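Local atomic coordinates of succinate dehydrogenase subunit C (Mycolicibacterium smegmatis MC2 51, PDB entry 6LUM), a protein that probably helps anchor succinate dehydrogenase in the membrane and, with its bound haem groups, takes part in electron transfer between succinate and quinone. Residues F[82-96]-F[110-122]. Sequence-based numbering, arbitrary orientation.
Sequences AAVLFHALNGIRVIL and MLAVIAGLFLVIF. With HEM (protoporphyrin IX containing Fe), chain B.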
# COMPACT_ATOMS: atom_id res chain seq x y z
N ALA F 82 12.83 -52.64 2.85
CA ALA F 82 12.76 -51.90 4.11
C ALA F 82 12.55 -50.41 3.87
O ALA F 82 11.71 -49.79 4.51
CB ALA F 82 14.03 -52.14 4.91
N ALA F 83 13.32 -49.83 2.95
CA ALA F 83 13.21 -48.40 2.68
C ALA F 83 11.81 -48.03 2.21
O ALA F 83 11.19 -47.10 2.73
CB ALA F 83 14.24 -47.99 1.64
N VAL F 84 11.28 -48.75 1.22
CA VAL F 84 9.97 -48.41 0.69
C VAL F 84 8.89 -48.63 1.73
O VAL F 84 7.94 -47.84 1.84
CB VAL F 84 9.68 -49.22 -0.59
CG1 VAL F 84 8.35 -48.83 -1.17
CG2 VAL F 84 10.76 -48.99 -1.60
N LEU F 85 9.02 -49.67 2.54
CA LEU F 85 8.00 -49.94 3.55
C LEU F 85 7.98 -48.86 4.62
O LEU F 85 6.90 -48.37 5.00
CB LEU F 85 8.25 -51.32 4.15
CG LEU F 85 7.19 -51.91 5.06
CD1 LEU F 85 5.87 -51.95 4.34
CD2 LEU F 85 7.63 -53.29 5.46
N PHE F 86 9.15 -48.46 5.11
CA PHE F 86 9.18 -47.40 6.11
C PHE F 86 8.68 -46.09 5.53
O PHE F 86 7.93 -45.36 6.19
CB PHE F 86 10.58 -47.20 6.67
CG PHE F 86 10.66 -46.06 7.65
CD1 PHE F 86 10.26 -46.22 8.96
CD2 PHE F 86 11.06 -44.81 7.24
CE1 PHE F 86 10.30 -45.18 9.83
CE2 PHE F 86 11.09 -43.76 8.12
CZ PHE F 86 10.72 -43.95 9.41
N HIS F 87 9.09 -45.75 4.32
CA HIS F 87 8.62 -44.52 3.70
C HIS F 87 7.11 -44.51 3.57
O HIS F 87 6.47 -43.50 3.85
CB HIS F 87 9.28 -44.34 2.35
CG HIS F 87 9.48 -42.92 1.96
ND1 HIS F 87 8.54 -42.21 1.26
CD2 HIS F 87 10.50 -42.07 2.19
CE1 HIS F 87 8.98 -40.98 1.07
NE2 HIS F 87 10.17 -40.87 1.62
N ALA F 88 6.52 -45.63 3.17
CA ALA F 88 5.07 -45.68 3.01
C ALA F 88 4.36 -45.50 4.34
O ALA F 88 3.42 -44.71 4.45
CB ALA F 88 4.67 -47.00 2.37
N LEU F 89 4.81 -46.21 5.37
CA LEU F 89 4.16 -46.10 6.68
C LEU F 89 4.29 -44.70 7.27
O LEU F 89 3.31 -44.10 7.73
CB LEU F 89 4.75 -47.14 7.62
CG LEU F 89 4.49 -48.59 7.24
CD1 LEU F 89 5.31 -49.48 8.12
CD2 LEU F 89 3.03 -48.90 7.39
N ASN F 90 5.51 -44.15 7.27
CA ASN F 90 5.69 -42.81 7.81
C ASN F 90 4.98 -41.76 6.98
O ASN F 90 4.54 -40.74 7.52
CB ASN F 90 7.16 -42.48 7.92
CG ASN F 90 7.42 -41.44 8.96
OD1 ASN F 90 7.47 -41.75 10.14
ND2 ASN F 90 7.56 -40.20 8.54
N GLY F 91 4.85 -41.95 5.67
CA GLY F 91 4.09 -41.02 4.88
C GLY F 91 2.62 -41.07 5.20
O GLY F 91 1.94 -40.05 5.14
N ILE F 92 2.11 -42.25 5.53
CA ILE F 92 0.73 -42.32 6.01
C ILE F 92 0.58 -41.51 7.29
O ILE F 92 -0.38 -40.76 7.46
CB ILE F 92 0.30 -43.77 6.22
CG1 ILE F 92 0.18 -44.49 4.89
CG2 ILE F 92 -1.02 -43.82 6.94
CD1 ILE F 92 -0.02 -45.96 5.05
N ARG F 93 1.54 -41.65 8.21
CA ARG F 93 1.50 -40.87 9.44
C ARG F 93 1.50 -39.37 9.16
O ARG F 93 0.73 -38.61 9.76
CB ARG F 93 2.69 -41.24 10.32
CG ARG F 93 2.75 -40.48 11.61
CD ARG F 93 4.07 -40.68 12.29
NE ARG F 93 5.01 -39.65 11.90
CZ ARG F 93 5.48 -38.72 12.72
NH1 ARG F 93 5.10 -38.70 13.97
NH2 ARG F 93 6.33 -37.81 12.28
N VAL F 94 2.35 -38.92 8.24
CA VAL F 94 2.43 -37.50 7.91
C VAL F 94 1.14 -37.01 7.27
O VAL F 94 0.65 -35.92 7.58
CB VAL F 94 3.64 -37.26 6.99
CG1 VAL F 94 3.62 -35.87 6.48
CG2 VAL F 94 4.91 -37.51 7.72
N ILE F 95 0.58 -37.79 6.34
CA ILE F 95 -0.69 -37.41 5.71
C ILE F 95 -1.78 -37.30 6.76
O ILE F 95 -2.63 -36.41 6.70
CB ILE F 95 -1.06 -38.43 4.62
CG1 ILE F 95 -0.16 -38.28 3.41
CG2 ILE F 95 -2.48 -38.27 4.21
CD1 ILE F 95 -0.09 -39.51 2.57
N LEU F 96 -1.79 -38.21 7.73
CA LEU F 96 -2.80 -38.15 8.78
C LEU F 96 -2.64 -36.90 9.62
O LEU F 96 -3.62 -36.22 9.91
CB LEU F 96 -2.72 -39.39 9.65
CG LEU F 96 -3.51 -40.58 9.15
CD1 LEU F 96 -3.47 -41.67 10.17
CD2 LEU F 96 -4.92 -40.16 8.89
N MET F 110 0.81 -42.71 16.63
CA MET F 110 1.00 -43.17 15.27
C MET F 110 2.41 -43.68 15.06
O MET F 110 2.63 -44.67 14.35
CB MET F 110 0.72 -42.06 14.28
CG MET F 110 -0.67 -41.51 14.27
SD MET F 110 -0.80 -40.30 12.95
CE MET F 110 -2.05 -39.22 13.61
N LEU F 111 3.39 -43.02 15.66
CA LEU F 111 4.78 -43.42 15.45
C LEU F 111 5.05 -44.80 16.03
O LEU F 111 5.69 -45.64 15.40
CB LEU F 111 5.70 -42.36 16.06
CG LEU F 111 7.19 -42.43 15.81
CD1 LEU F 111 7.43 -42.41 14.34
CD2 LEU F 111 7.80 -41.22 16.44
N ALA F 112 4.54 -45.07 17.23
CA ALA F 112 4.72 -46.40 17.81
C ALA F 112 3.95 -47.46 17.02
O ALA F 112 4.44 -48.58 16.83
CB ALA F 112 4.28 -46.41 19.27
N VAL F 113 2.76 -47.11 16.53
CA VAL F 113 1.97 -48.06 15.75
C VAL F 113 2.70 -48.43 14.47
O VAL F 113 2.75 -49.61 14.09
CB VAL F 113 0.58 -47.49 15.47
CG1 VAL F 113 -0.13 -48.34 14.45
CG2 VAL F 113 -0.23 -47.42 16.74
N ILE F 114 3.28 -47.45 13.78
CA ILE F 114 3.97 -47.79 12.54
C ILE F 114 5.29 -48.47 12.82
O ILE F 114 5.76 -49.25 11.99
CB ILE F 114 4.15 -46.56 11.63
CG1 ILE F 114 5.25 -45.65 12.15
CG2 ILE F 114 2.85 -45.82 11.45
CD1 ILE F 114 5.54 -44.52 11.25
N ALA F 115 5.93 -48.23 13.96
CA ALA F 115 7.08 -49.05 14.32
C ALA F 115 6.68 -50.52 14.44
O ALA F 115 7.36 -51.41 13.93
CB ALA F 115 7.70 -48.56 15.63
N GLY F 116 5.55 -50.78 15.11
CA GLY F 116 5.07 -52.15 15.22
C GLY F 116 4.73 -52.77 13.87
O GLY F 116 5.13 -53.90 13.58
N LEU F 117 3.98 -52.03 13.04
CA LEU F 117 3.63 -52.53 11.71
C LEU F 117 4.86 -52.80 10.88
O LEU F 117 4.93 -53.80 10.16
CB LEU F 117 2.71 -51.54 11.00
CG LEU F 117 1.28 -51.47 11.50
CD1 LEU F 117 0.41 -50.72 10.52
CD2 LEU F 117 0.74 -52.87 11.71
N PHE F 118 5.85 -51.90 10.93
CA PHE F 118 7.07 -52.12 10.17
C PHE F 118 7.76 -53.39 10.61
O PHE F 118 8.16 -54.19 9.77
CB PHE F 118 8.01 -50.92 10.30
CG PHE F 118 9.29 -51.08 9.54
CD1 PHE F 118 10.37 -51.73 10.08
CD2 PHE F 118 9.41 -50.57 8.27
CE1 PHE F 118 11.54 -51.87 9.38
CE2 PHE F 118 10.59 -50.71 7.57
CZ PHE F 118 11.65 -51.36 8.12
N LEU F 119 7.92 -53.59 11.92
CA LEU F 119 8.60 -54.80 12.37
C LEU F 119 7.85 -56.06 11.92
O LEU F 119 8.45 -57.00 11.40
CB LEU F 119 8.79 -54.78 13.88
CG LEU F 119 9.84 -53.76 14.31
CD1 LEU F 119 9.94 -53.69 15.82
CD2 LEU F 119 11.19 -54.09 13.69
N VAL F 120 6.53 -56.07 12.09
CA VAL F 120 5.75 -57.24 11.67
C VAL F 120 5.95 -57.52 10.19
O VAL F 120 6.43 -58.59 9.79
CB VAL F 120 4.26 -57.03 11.99
CG1 VAL F 120 3.45 -58.13 11.36
CG2 VAL F 120 4.04 -57.02 13.48
N ILE F 121 5.58 -56.55 9.34
CA ILE F 121 5.58 -56.77 7.91
C ILE F 121 6.99 -57.03 7.40
O ILE F 121 7.19 -57.82 6.47
CB ILE F 121 4.94 -55.58 7.19
CG1 ILE F 121 3.53 -55.33 7.70
CG2 ILE F 121 4.87 -55.84 5.71
CD1 ILE F 121 2.83 -54.20 7.01
N PHE F 122 7.99 -56.42 8.02
CA PHE F 122 9.34 -56.58 7.51
C PHE F 122 9.95 -57.91 7.90
O PHE F 122 10.68 -58.50 7.11
CB PHE F 122 10.23 -55.45 7.99
CG PHE F 122 11.63 -55.55 7.50
CD1 PHE F 122 11.92 -55.33 6.18
CD2 PHE F 122 12.66 -55.86 8.37
CE1 PHE F 122 13.21 -55.42 5.72
CE2 PHE F 122 13.95 -55.95 7.91
CZ PHE F 122 14.23 -55.72 6.59
CHA HEM B . 8.24 -37.14 0.60
CHB HEM B . 10.37 -39.86 -2.71
CHC HEM B . 6.89 -43.09 -1.99
CHD HEM B . 4.59 -40.28 1.14
C1A HEM B . 9.17 -37.64 -0.26
C2A HEM B . 10.49 -37.13 -0.50
C3A HEM B . 11.07 -37.88 -1.41
C4A HEM B . 10.14 -38.89 -1.79
CMA HEM B . 12.48 -37.71 -1.99
CAA HEM B . 11.13 -35.92 0.19
CBA HEM B . 11.36 -36.22 1.65
CGA HEM B . 11.55 -34.92 2.36
O1A HEM B . 11.90 -34.94 3.55
O2A HEM B . 11.35 -33.86 1.73
C1B HEM B . 9.54 -40.93 -2.86
C2B HEM B . 9.59 -41.87 -3.93
C3B HEM B . 8.62 -42.75 -3.69
C4B HEM B . 7.94 -42.38 -2.51
CMB HEM B . 10.62 -41.79 -5.07
CAB HEM B . 8.16 -43.97 -4.48
CBB HEM B . 8.54 -44.11 -5.73
C1C HEM B . 5.99 -42.64 -1.07
C2C HEM B . 4.89 -43.39 -0.56
C3C HEM B . 4.24 -42.64 0.30
C4C HEM B . 4.92 -41.37 0.38
CMC HEM B . 4.54 -44.83 -0.95
CAC HEM B . 2.99 -43.12 1.05
CBC HEM B . 2.22 -42.30 1.77
C1D HEM B . 5.35 -39.14 1.19
C2D HEM B . 4.97 -37.89 1.80
C3D HEM B . 5.98 -37.05 1.65
C4D HEM B . 7.04 -37.71 0.94
CMD HEM B . 3.65 -37.57 2.51
CAD HEM B . 6.05 -35.61 2.13
CBD HEM B . 6.96 -35.59 3.33
CGD HEM B . 7.03 -34.20 3.84
O1D HEM B . 6.56 -33.30 3.11
O2D HEM B . 7.55 -34.00 4.97
NA HEM B . 8.99 -38.74 -1.07
NB HEM B . 8.52 -41.25 -2.00
NC HEM B . 5.99 -41.41 -0.48
ND HEM B . 6.61 -38.99 0.67
FE HEM B . 7.49 -40.07 -0.79
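Phe118 of helix 107-136 reaches into a hollow on helix 71-99 bounded by Ala82, Leu85, Phe86 and Leu89, a knob-into-hole fit. The ring, set by a trans first torsion (chi1 -180°), has Ala82 O at its edge, in the ring plane, 3.4 Å from Phe118 CE2; this oxygen already accepts the helical bond from Phe86 N. Phe118 CE2 also meets Phe86 CB at 3.6 Å, while CG of Leu85 approaches the same ring obliquely. Leu89, which buries as much surface as Phe118, crosses that side chain at about a right angle. Leu89 CD1 lies 3.8 Å from Phe118 CB, and Leu89 CB rests against Ile114 CB at 4.1 Å. Ile114 crosses Asn90 obliquely, with Ile114 CD1 3.6 Å from Asn90 OD1, a van der Waals contact.

Toward one end, Ala82 CB fits against Phe122 CE1 at 3.5 Å, and Leu85 CD2 meets the CG2 branch of Ile121. At the other, the aliphatic part of Arg93 lies across Met110, with Arg93 CG 3.7 Å from Met110 CB, before the chain bends at chi3 (92°), with Leu111 CD1 over one face of the guanidinium. No hydrogen bond links the segments; side-chain packing joins these neighbouring, nearly antiparallel transmembrane helices, whose segment axes approach to 9.9 Å at 157°.

Away from this interface, His87, Gly91 and Ile95 line a haem pocket, the His87 ring stacking with that of His33. Phospholipid touches Phe118 and Phe122. Helix 71-99 packs against helix 107-136, against helix 25-52 through Phe86 and Asn90, and, on Val84 and Ala88, against subunit D; Leu111 also reaches Ser29 of helix 25-52.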